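Local atomic coordinates of uracil-DNA glycosylase (Epstein-Barr virus, PDB entry 6LYJ), a protein that belongs to the uracil-DNA glycosylase superfamily, whose alpha/beta fold is built around a central sheet of parallel strands. Residues V86-D91 / F187-A192. Residues are numbered along the deposited sequence; the frame is centred on the assembly and turned at random.
Sequences VILGQD and FMLWGA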
ATOM      1  N   VAL A  86       5.007   5.655 -12.573  1.00 20.80           N
ATOM      2  CA  VAL A  86       3.790   5.047 -12.049  1.00 15.28           C
ATOM      3  C   VAL A  86       4.171   4.233 -10.821  1.00 14.47           C
ATOM      4  O   VAL A  86       5.055   3.372 -10.890  1.00 14.29           O
ATOM      5  CB  VAL A  86       3.084   4.165 -13.093  1.00 14.09           C
ATOM      6  CG1 VAL A  86       1.847   3.520 -12.480  1.00 11.27           C
ATOM      7  CG2 VAL A  86       2.689   4.996 -14.305  1.00 13.13           C
ATOM      8  N   ILE A  87       3.528   4.531  -9.697  1.00 11.18           N
ATOM      9  CA  ILE A  87       3.698   3.792  -8.451  1.00 19.23           C
ATOM     10  C   ILE A  87       2.355   3.159  -8.118  1.00 17.41           C
ATOM     11  O   ILE A  87       1.340   3.863  -8.026  1.00 16.64           O
ATOM     12  CB  ILE A  87       4.173   4.709  -7.313  1.00 25.43           C
ATOM     13  CG1 ILE A  87       5.517   5.351  -7.672  1.00 11.56           C
ATOM     14  CG2 ILE A  87       4.286   3.927  -6.015  1.00 23.55           C
ATOM     15  CD1 ILE A  87       5.974   6.404  -6.694  1.00 11.75           C
ATOM     16  N   LEU A  88       2.345   1.838  -7.936  1.00 12.81           N
ATOM     17  CA  LEU A  88       1.118   1.092  -7.683  1.00 13.07           C
ATOM     18  C   LEU A  88       0.935   0.808  -6.198  1.00 16.64           C
ATOM     19  O   LEU A  88       1.841   0.285  -5.541  1.00 16.00           O
ATOM     20  CB  LEU A  88       1.111  -0.233  -8.449  1.00 15.18           C
ATOM     21  CG  LEU A  88       1.096  -0.164  -9.974  1.00 19.95           C
ATOM     22  CD1 LEU A  88       0.709  -1.513 -10.551  1.00 19.87           C
ATOM     23  CD2 LEU A  88       0.143   0.925 -10.450  1.00 21.48           C
ATOM     24  N   GLY A  89      -0.259   1.113  -5.692  1.00 14.87           N
ATOM     25  CA  GLY A  89      -0.716   0.651  -4.406  1.00 15.22           C
ATOM     26  C   GLY A  89      -1.793  -0.408  -4.582  1.00 18.19           C
ATOM     27  O   GLY A  89      -2.143  -0.800  -5.693  1.00 15.24           O
ATOM     28  N   GLN A  90      -2.323  -0.866  -3.446  1.00 15.44           N
ATOM     29  CA  GLN A  90      -3.384  -1.867  -3.469  1.00 16.74           C
ATOM     30  C   GLN A  90      -4.741  -1.181  -3.347  1.00 17.52           C
ATOM     31  O   GLN A  90      -5.310  -0.748  -4.354  1.00 21.36           O
ATOM     32  CB  GLN A  90      -3.187  -2.906  -2.353  1.00 14.05           C
ATOM     33  CG  GLN A  90      -1.951  -3.782  -2.549  1.00 15.64           C
ATOM     34  CD  GLN A  90      -1.678  -4.724  -1.384  1.00 17.36           C
ATOM     35  OE1 GLN A  90      -2.555  -5.000  -0.565  1.00 14.60           O
ATOM     36  NE2 GLN A  90      -0.448  -5.221  -1.308  1.00 17.36           N
ATOM     37  N   ASP A  91      -5.274  -1.067  -2.135  1.00 16.15           N
ATOM     38  CA  ASP A  91      -6.526  -0.334  -1.992  1.00 14.86           C
ATOM     39  C   ASP A  91      -6.344   0.864  -1.057  1.00 15.72           C
ATOM     40  O   ASP A  91      -5.300   0.977  -0.402  1.00 16.60           O
ATOM     41  CB  ASP A  91      -7.629  -1.294  -1.524  1.00 19.22           C
ATOM     42  CG  ASP A  91      -7.441  -1.776  -0.099  1.00 26.42           C
ATOM     43  OD1 ASP A  91      -6.299  -1.747   0.414  1.00 26.58           O
ATOM     44  OD2 ASP A  91      -8.451  -2.203   0.503  1.00 27.82           O
ATOM     45  N   PHE A 187       7.854   2.343 -13.992  1.00 13.56           N
ATOM     46  CA  PHE A 187       6.831   1.660 -13.207  1.00 14.35           C
ATOM     47  C   PHE A 187       7.492   1.023 -11.991  1.00 14.33           C
ATOM     48  O   PHE A 187       8.406   0.205 -12.139  1.00 17.00           O
ATOM     49  CB  PHE A 187       6.106   0.592 -14.036  1.00 15.80           C
ATOM     50  CG  PHE A 187       5.321   1.146 -15.196  1.00 17.91           C
ATOM     51  CD1 PHE A 187       5.960   1.548 -16.360  1.00 22.31           C
ATOM     52  CD2 PHE A 187       3.943   1.267 -15.119  1.00 16.19           C
ATOM     53  CE1 PHE A 187       5.239   2.059 -17.427  1.00 20.98           C
ATOM     54  CE2 PHE A 187       3.216   1.778 -16.181  1.00 17.94           C
ATOM     55  CZ  PHE A 187       3.865   2.172 -17.335  1.00 18.93           C
ATOM     56  N   MET A 188       7.043   1.405 -10.795  1.00 12.43           N
ATOM     57  CA  MET A 188       7.596   0.894  -9.542  1.00 20.16           C
ATOM     58  C   MET A 188       6.583  -0.065  -8.924  1.00 17.25           C
ATOM     59  O   MET A 188       5.516   0.360  -8.468  1.00 15.97           O
ATOM     60  CB  MET A 188       7.933   2.032  -8.579  1.00 21.03           C
ATOM     61  CG  MET A 188       8.926   3.064  -9.118  1.00 22.51           C
ATOM     62  SD  MET A 188       9.280   4.338  -7.891  1.00 19.59           S
ATOM     63  CE  MET A 188      10.461   5.371  -8.757  1.00 18.07           C
ATOM     64  N   LEU A 189       6.926  -1.351  -8.903  1.00 15.24           N
ATOM     65  CA  LEU A 189       6.051  -2.415  -8.417  1.00 18.79           C
ATOM     66  C   LEU A 189       6.659  -3.012  -7.151  1.00 21.62           C
ATOM     67  O   LEU A 189       7.661  -3.733  -7.221  1.00 17.02           O
ATOM     68  CB  LEU A 189       5.860  -3.481  -9.498  1.00 19.25           C
ATOM     69  CG  LEU A 189       5.515  -2.927 -10.888  1.00 16.57           C
ATOM     70  CD1 LEU A 189       5.342  -4.034 -11.919  1.00 17.81           C
ATOM     71  CD2 LEU A 189       4.261  -2.082 -10.810  1.00 15.62           C
ATOM     72  N   TRP A 190       6.052  -2.720  -6.000  1.00 12.15           N
ATOM     73  CA  TRP A 190       6.569  -3.138  -4.698  1.00 12.46           C
ATOM     74  C   TRP A 190       5.679  -4.230  -4.115  1.00 14.12           C
ATOM     75  O   TRP A 190       4.492  -4.000  -3.871  1.00 16.80           O
ATOM     76  CB  TRP A 190       6.633  -1.951  -3.738  1.00 12.26           C
ATOM     77  CG  TRP A 190       7.437  -0.798  -4.251  1.00 16.22           C
ATOM     78  CD1 TRP A 190       8.567  -0.861  -5.010  1.00 17.23           C
ATOM     79  CD2 TRP A 190       7.167   0.593  -4.046  1.00 16.11           C
ATOM     80  NE1 TRP A 190       9.022   0.404  -5.288  1.00 15.91           N
ATOM     81  CE2 TRP A 190       8.181   1.316  -4.708  1.00 18.31           C
ATOM     82  CE3 TRP A 190       6.168   1.299  -3.368  1.00 16.86           C
ATOM     83  CZ2 TRP A 190       8.226   2.712  -4.710  1.00 14.25           C
ATOM     84  CZ3 TRP A 190       6.214   2.686  -3.373  1.00 16.21           C
ATOM     85  CH2 TRP A 190       7.239   3.376  -4.037  1.00 13.67           C
ATOM     86  N   GLY A 191       6.258  -5.402  -3.862  1.00 17.66           N
ATOM     87  CA  GLY A 191       5.513  -6.515  -3.310  1.00 13.87           C
ATOM     88  C   GLY A 191       4.886  -7.395  -4.380  1.00 15.71           C
ATOM     89  O   GLY A 191       4.920  -7.106  -5.578  1.00 13.33           O
ATOM     90  N   ALA A 192       4.285  -8.497  -3.921  1.00 13.68           N
ATOM     91  CA  ALA A 192       3.767  -9.507  -4.843  1.00 22.09           C
ATOM     92  C   ALA A 192       2.560  -8.991  -5.618  1.00 16.32           C
ATOM     93  O   ALA A 192       2.444  -9.231  -6.828  1.00 18.49           O
ATOM     94  CB  ALA A 192       3.412 -10.788  -4.082  1.00 21.15           C
TER
HETATM   95  O   HOH W   1       4.315  -0.551  -6.170  1.00 12.56           O
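Met-188 N donates to Val-86 O across two neighbouring parallel strands; the 2.8 Å length and the 172° angle at the hydrogen mark a nearly straight bond. On one face of the sheet, Val-86 lies alongside Phe-187, its CB meeting CD2 of the ring obliquely at 3.6 Å. Leu-88 and Leu-189 extend this apolar row, with methyl CD1 of Leu-88 3.6 Å from CD2 of Leu-189. On the other face Ile-87 serves two partners. Its CG1, anti to the carbonyl carbon (chi1 -60°), runs beside the extended Met-188 chain and meets SD at 3.9 Å, whereas CG2 reaches the six-membered ring of Trp-190, 3.5 Å from CZ3.

The backbones diverge toward their C-terminal ends: CA atoms lie 4.7 Å apart for Val-86 and Phe-187 but 6.1 Å for Leu-88 and Leu-189, and the short strand axes differ by 25°. A water occupies this opening. It donates to Leu-88 O and Met-188 O and accepts from Trp-190 N, 2.8 Å from that nitrogen, thus linking Trp-190 N to Leu-88 O, which continued parallel pairing would join directly. Its three hydrogen bonds satisfy buried backbone groups where the strands part. The same water sits over one indole face, offset toward the rim.

Second-shell contacts position the indole: NE1 hydrogen-bonds His-235 ND1, and Phe-230 packs edge-to-face with the ring. Strands 85-89 and 186-190 form the centre of a parallel sheet of order 2-1-3-4, characteristic of the uracil-DNA glycosylase fold, with 145-149 beside the first and 207-211 beside the second. Helix 235-245 packs on Met-188 and Trp-190, while helix 191-195, which follows strand 186-190, contacts both leucines through Ala-194.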